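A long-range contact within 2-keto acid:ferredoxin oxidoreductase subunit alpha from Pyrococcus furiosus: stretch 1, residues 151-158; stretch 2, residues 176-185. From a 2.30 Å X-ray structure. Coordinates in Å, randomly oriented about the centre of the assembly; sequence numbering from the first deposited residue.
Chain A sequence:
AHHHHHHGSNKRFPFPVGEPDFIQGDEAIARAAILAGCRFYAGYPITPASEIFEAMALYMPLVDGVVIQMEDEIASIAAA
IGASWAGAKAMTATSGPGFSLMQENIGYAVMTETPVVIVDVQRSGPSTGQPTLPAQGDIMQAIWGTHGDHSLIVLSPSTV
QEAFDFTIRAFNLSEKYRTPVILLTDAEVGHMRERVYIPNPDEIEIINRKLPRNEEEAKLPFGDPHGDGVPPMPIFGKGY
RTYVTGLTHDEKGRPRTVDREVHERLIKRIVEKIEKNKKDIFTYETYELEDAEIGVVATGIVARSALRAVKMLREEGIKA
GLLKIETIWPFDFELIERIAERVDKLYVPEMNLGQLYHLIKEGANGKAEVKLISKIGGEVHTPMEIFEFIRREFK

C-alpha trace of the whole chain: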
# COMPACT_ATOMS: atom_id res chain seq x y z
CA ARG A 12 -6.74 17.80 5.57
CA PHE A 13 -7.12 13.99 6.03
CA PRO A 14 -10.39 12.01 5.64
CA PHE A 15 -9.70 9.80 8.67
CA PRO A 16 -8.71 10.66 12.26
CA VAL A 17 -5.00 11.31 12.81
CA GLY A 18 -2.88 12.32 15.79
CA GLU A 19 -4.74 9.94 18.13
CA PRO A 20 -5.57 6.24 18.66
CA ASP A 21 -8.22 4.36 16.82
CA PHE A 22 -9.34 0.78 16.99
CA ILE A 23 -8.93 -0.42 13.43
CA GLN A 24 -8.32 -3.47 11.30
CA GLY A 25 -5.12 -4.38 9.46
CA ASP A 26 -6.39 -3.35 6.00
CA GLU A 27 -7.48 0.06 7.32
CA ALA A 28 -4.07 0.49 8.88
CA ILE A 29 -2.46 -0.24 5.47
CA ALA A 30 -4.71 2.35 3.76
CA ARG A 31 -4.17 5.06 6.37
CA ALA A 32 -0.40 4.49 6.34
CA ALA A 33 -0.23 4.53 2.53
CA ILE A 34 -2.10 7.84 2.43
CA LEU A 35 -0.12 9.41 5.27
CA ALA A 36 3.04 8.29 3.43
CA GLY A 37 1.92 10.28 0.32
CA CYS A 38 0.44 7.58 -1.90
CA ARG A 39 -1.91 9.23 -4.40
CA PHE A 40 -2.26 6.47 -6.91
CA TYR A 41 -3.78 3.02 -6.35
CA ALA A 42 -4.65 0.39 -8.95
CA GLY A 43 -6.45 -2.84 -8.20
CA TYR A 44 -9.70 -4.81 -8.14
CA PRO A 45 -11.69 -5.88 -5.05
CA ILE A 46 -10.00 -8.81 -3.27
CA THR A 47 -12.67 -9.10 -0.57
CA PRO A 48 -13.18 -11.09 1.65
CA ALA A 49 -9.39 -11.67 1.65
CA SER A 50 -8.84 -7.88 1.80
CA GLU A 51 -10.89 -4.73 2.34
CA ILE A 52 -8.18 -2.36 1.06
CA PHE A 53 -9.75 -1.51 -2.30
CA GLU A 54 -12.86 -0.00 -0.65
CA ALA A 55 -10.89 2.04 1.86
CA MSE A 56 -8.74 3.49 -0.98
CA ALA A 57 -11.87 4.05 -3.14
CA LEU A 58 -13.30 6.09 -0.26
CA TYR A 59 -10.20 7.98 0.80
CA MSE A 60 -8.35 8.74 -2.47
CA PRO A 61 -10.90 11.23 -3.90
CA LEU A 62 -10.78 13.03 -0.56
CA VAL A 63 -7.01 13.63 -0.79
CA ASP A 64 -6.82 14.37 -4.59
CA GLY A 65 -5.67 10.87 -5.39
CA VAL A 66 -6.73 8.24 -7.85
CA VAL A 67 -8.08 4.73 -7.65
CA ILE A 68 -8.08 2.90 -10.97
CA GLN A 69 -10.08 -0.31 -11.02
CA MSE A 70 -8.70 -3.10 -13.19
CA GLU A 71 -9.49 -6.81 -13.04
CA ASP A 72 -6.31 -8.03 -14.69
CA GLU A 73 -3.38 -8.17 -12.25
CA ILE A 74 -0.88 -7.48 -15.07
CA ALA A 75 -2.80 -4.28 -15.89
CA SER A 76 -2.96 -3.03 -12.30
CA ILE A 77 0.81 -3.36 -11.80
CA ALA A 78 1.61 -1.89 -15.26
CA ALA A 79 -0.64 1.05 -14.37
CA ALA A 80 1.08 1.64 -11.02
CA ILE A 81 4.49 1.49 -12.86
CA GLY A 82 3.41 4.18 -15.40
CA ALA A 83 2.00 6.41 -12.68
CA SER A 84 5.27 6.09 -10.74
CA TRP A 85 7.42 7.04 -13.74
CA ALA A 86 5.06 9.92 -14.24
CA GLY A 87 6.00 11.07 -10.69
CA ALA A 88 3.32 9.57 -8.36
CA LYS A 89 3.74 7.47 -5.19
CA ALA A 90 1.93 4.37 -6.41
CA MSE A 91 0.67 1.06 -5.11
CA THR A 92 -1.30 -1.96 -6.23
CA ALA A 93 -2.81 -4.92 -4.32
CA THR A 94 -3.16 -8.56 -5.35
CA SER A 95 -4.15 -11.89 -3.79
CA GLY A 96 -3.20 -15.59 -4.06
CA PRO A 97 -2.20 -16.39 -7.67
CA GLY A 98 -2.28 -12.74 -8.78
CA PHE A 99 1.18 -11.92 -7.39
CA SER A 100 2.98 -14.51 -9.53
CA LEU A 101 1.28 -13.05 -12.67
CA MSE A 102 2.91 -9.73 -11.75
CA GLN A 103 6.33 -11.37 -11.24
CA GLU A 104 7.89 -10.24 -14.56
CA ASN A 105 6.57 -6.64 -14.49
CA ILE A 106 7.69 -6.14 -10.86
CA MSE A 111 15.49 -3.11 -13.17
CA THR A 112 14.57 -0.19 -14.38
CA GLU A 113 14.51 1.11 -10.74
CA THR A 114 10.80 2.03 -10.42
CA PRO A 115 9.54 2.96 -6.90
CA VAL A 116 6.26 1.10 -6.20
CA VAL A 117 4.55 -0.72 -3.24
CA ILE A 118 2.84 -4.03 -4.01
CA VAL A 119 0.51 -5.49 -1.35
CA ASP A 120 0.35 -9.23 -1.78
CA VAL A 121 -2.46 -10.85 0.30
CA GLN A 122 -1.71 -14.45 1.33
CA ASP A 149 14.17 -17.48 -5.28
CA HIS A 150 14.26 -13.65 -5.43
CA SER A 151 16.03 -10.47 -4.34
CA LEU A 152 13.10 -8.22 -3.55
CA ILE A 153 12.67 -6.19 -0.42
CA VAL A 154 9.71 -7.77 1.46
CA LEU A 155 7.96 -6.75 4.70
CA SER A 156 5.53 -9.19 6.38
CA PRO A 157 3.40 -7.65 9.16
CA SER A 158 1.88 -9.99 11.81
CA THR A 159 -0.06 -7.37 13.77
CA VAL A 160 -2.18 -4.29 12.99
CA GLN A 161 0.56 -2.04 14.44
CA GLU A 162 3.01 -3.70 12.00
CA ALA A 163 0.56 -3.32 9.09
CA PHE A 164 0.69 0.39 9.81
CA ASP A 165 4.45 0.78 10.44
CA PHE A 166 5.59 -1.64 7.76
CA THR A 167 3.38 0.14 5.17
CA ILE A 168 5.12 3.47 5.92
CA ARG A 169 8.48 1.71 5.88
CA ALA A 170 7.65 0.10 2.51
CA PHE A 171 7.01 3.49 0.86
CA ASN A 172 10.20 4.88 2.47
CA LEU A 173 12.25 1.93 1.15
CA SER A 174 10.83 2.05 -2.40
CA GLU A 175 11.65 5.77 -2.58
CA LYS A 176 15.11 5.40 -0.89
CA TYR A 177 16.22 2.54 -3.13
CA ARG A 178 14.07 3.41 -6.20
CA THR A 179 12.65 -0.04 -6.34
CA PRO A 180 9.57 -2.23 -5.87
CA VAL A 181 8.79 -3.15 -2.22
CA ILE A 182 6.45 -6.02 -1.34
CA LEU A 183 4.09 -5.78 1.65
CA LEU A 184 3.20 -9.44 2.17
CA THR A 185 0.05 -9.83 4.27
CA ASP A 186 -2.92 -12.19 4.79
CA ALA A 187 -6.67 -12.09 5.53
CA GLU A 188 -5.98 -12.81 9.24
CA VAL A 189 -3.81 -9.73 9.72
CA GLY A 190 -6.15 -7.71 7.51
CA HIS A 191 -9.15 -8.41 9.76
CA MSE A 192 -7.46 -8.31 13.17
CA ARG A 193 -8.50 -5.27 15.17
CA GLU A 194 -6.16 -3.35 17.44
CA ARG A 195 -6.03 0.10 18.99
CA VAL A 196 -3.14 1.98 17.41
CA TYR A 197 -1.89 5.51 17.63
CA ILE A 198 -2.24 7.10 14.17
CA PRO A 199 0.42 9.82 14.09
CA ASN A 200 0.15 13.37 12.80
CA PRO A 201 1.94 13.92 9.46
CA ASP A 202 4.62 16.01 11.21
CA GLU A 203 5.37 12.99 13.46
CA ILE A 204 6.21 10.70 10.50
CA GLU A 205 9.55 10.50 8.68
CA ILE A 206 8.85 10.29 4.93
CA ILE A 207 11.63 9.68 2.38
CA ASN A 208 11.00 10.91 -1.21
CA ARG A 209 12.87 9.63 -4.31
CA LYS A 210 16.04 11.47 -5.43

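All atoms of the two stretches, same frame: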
# COMPACT_ATOMS: atom_id res chain seq x y z
N SER A 151 15.31 -11.50 -5.09
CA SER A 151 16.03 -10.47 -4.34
C SER A 151 15.20 -9.19 -4.34
O SER A 151 15.64 -8.12 -4.77
CB SER A 151 17.45 -10.24 -4.90
OG SER A 151 18.29 -11.34 -4.57
N LEU A 152 13.98 -9.33 -3.84
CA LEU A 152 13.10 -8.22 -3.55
C LEU A 152 13.12 -7.90 -2.07
O LEU A 152 13.36 -8.78 -1.23
CB LEU A 152 11.67 -8.55 -3.99
CG LEU A 152 11.51 -8.81 -5.49
CD1 LEU A 152 10.27 -9.59 -5.78
CD2 LEU A 152 11.51 -7.48 -6.25
N ILE A 153 12.91 -6.63 -1.77
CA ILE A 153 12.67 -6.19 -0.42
C ILE A 153 11.20 -6.57 -0.09
O ILE A 153 10.29 -6.27 -0.86
CB ILE A 153 12.87 -4.68 -0.25
CG1 ILE A 153 14.31 -4.27 -0.64
CG2 ILE A 153 12.55 -4.27 1.16
CD1 ILE A 153 14.53 -2.75 -0.80
N VAL A 154 11.01 -7.25 1.04
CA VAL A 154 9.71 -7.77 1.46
C VAL A 154 9.50 -7.52 2.94
O VAL A 154 10.36 -7.85 3.73
CB VAL A 154 9.60 -9.28 1.19
CG1 VAL A 154 8.18 -9.79 1.57
CG2 VAL A 154 9.90 -9.59 -0.25
N LEU A 155 8.37 -6.92 3.30
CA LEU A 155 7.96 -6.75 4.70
C LEU A 155 6.68 -7.55 4.91
O LEU A 155 5.74 -7.50 4.09
CB LEU A 155 7.70 -5.28 5.04
CG LEU A 155 8.85 -4.27 4.96
CD1 LEU A 155 9.04 -3.81 3.56
CD2 LEU A 155 8.59 -3.06 5.85
N SER A 156 6.63 -8.27 6.03
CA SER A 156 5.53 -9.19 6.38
C SER A 156 4.98 -8.88 7.77
O SER A 156 5.50 -9.42 8.74
CB SER A 156 6.05 -10.62 6.40
OG SER A 156 6.07 -11.17 5.10
N PRO A 157 3.96 -7.99 7.86
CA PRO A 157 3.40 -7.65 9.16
C PRO A 157 2.57 -8.81 9.76
O PRO A 157 1.95 -9.57 9.03
CB PRO A 157 2.52 -6.44 8.86
CG PRO A 157 2.11 -6.61 7.44
CD PRO A 157 3.26 -7.30 6.76
N SER A 158 2.62 -8.93 11.08
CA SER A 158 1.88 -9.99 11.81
C SER A 158 0.83 -9.41 12.76
O SER A 158 -0.02 -10.13 13.24
CB SER A 158 2.86 -10.87 12.58
OG SER A 158 3.51 -10.09 13.57
N LYS A 176 13.67 5.48 -1.19
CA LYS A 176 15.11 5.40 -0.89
C LYS A 176 15.91 4.58 -1.90
O LYS A 176 16.97 5.01 -2.35
CB LYS A 176 15.41 4.83 0.53
CG LYS A 176 16.79 5.32 1.10
CD LYS A 176 17.45 4.35 2.15
CE LYS A 176 17.39 4.82 3.64
NZ LYS A 176 17.92 3.79 4.60
N TYR A 177 15.43 3.39 -2.26
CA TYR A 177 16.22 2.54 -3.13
C TYR A 177 15.71 2.49 -4.56
O TYR A 177 16.25 1.74 -5.35
CB TYR A 177 16.32 1.14 -2.53
CG TYR A 177 17.05 1.14 -1.19
CD1 TYR A 177 18.41 1.41 -1.13
CD2 TYR A 177 16.36 0.86 0.00
CE1 TYR A 177 19.10 1.42 0.12
CE2 TYR A 177 17.02 0.86 1.24
CZ TYR A 177 18.40 1.14 1.28
OH TYR A 177 19.07 1.14 2.47
N ARG A 178 14.69 3.31 -4.86
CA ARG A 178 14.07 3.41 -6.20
C ARG A 178 13.71 2.06 -6.75
O ARG A 178 14.17 1.64 -7.82
CB ARG A 178 14.94 4.22 -7.16
CG ARG A 178 15.02 5.70 -6.77
CD ARG A 178 16.06 6.47 -7.58
N THR A 179 12.82 1.37 -6.06
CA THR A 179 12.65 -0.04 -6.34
C THR A 179 11.28 -0.53 -5.85
O THR A 179 10.68 0.09 -4.98
CB THR A 179 13.83 -0.81 -5.70
OG1 THR A 179 13.96 -2.08 -6.31
CG2 THR A 179 13.63 -0.98 -4.18
N PRO A 180 10.78 -1.63 -6.41
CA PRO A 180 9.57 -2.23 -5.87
C PRO A 180 9.77 -2.79 -4.44
O PRO A 180 10.81 -3.41 -4.16
CB PRO A 180 9.27 -3.38 -6.83
CG PRO A 180 10.19 -3.22 -8.00
CD PRO A 180 11.31 -2.35 -7.58
N VAL A 181 8.82 -2.52 -3.54
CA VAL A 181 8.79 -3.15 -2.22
C VAL A 181 7.47 -3.90 -2.01
O VAL A 181 6.39 -3.39 -2.32
CB VAL A 181 9.06 -2.14 -1.11
CG1 VAL A 181 9.08 -2.81 0.27
CG2 VAL A 181 10.38 -1.45 -1.35
N ILE A 182 7.58 -5.13 -1.52
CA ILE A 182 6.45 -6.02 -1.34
C ILE A 182 5.98 -5.97 0.10
O ILE A 182 6.77 -6.23 1.00
CB ILE A 182 6.82 -7.48 -1.71
CG1 ILE A 182 7.53 -7.51 -3.06
CG2 ILE A 182 5.57 -8.42 -1.72
CD1 ILE A 182 6.74 -6.98 -4.18
N LEU A 183 4.72 -5.62 0.33
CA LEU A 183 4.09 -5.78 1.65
C LEU A 183 3.28 -7.08 1.56
O LEU A 183 2.32 -7.16 0.82
CB LEU A 183 3.22 -4.59 2.06
CG LEU A 183 2.80 -4.60 3.54
CD1 LEU A 183 3.84 -3.99 4.46
CD2 LEU A 183 1.49 -3.86 3.71
N LEU A 184 3.76 -8.11 2.25
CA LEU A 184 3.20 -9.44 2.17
C LEU A 184 2.31 -9.63 3.40
O LEU A 184 2.80 -9.61 4.52
CB LEU A 184 4.32 -10.47 2.14
CG LEU A 184 3.92 -11.95 2.17
CD1 LEU A 184 2.99 -12.30 1.01
CD2 LEU A 184 5.16 -12.83 2.13
N THR A 185 1.00 -9.75 3.17
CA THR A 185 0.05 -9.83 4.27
C THR A 185 -0.88 -11.04 4.08
O THR A 185 -0.67 -11.86 3.18
CB THR A 185 -0.74 -8.49 4.44
OG1 THR A 185 -1.58 -8.55 5.60
CG2 THR A 185 -1.60 -8.19 3.23
O HOH W 1 13.10 -4.92 -4.01

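The two stretches pair as neighbouring parallel β-strands, and backbone hydrogen bonds carry the polar part of the contact. I182 N donates to I153 O at 3.0 Å. I182 O in turn accepts from L155 N at 2.9 Å. L155 O then accepts from L184 N at 2.8 Å. All three bonds are close to linear. I182 and L155 each use both their N and their O, as a parallel ladder requires.

A water extends the ladder at its start. It accepts from I153 N at 2.8 Å and donates to P180 O at 2.7 Å. I153 N and P180 O are 4.5 Å apart, too far for a direct bond, so the water links this donor to this acceptor. Proline has no amide hydrogen to give, but its carbonyl is satisfied here.

CA-H...O contacts supplement the bonds. V154 CA lies 3.4 Å from I182 O, and L183 CA lies 3.4 Å from L155 O. Past the last N-H...O bond, S156 CA approaches L184 O at 3.3 Å.

Side chains alternate between the two faces of the sheet. I153, L155, V181 and L183 share one face. There L155 CD1 packs 3.4 Å from V181 CG1, and L155 CB lies 4.1 Å from L183 CD1. L155, V181 and L183 are buried, which suits their purely apolar side chains. V154 and I182 occupy the other face, with V154 CG2 4.0 Å from I182 CB. V154 CG1 also reaches L184 CB at 4.0 Å.

I153 is partly exposed. Its CD1 reaches T179 CG2 at 3.9 Å and Y177 CD2 at 4.1 Å, so a methyl and a ring carbon meet it. At the far end, buried P157 sets its CD 4.1 Å from L183 CD1. The contact buries 618 Å² in total, counting both sides.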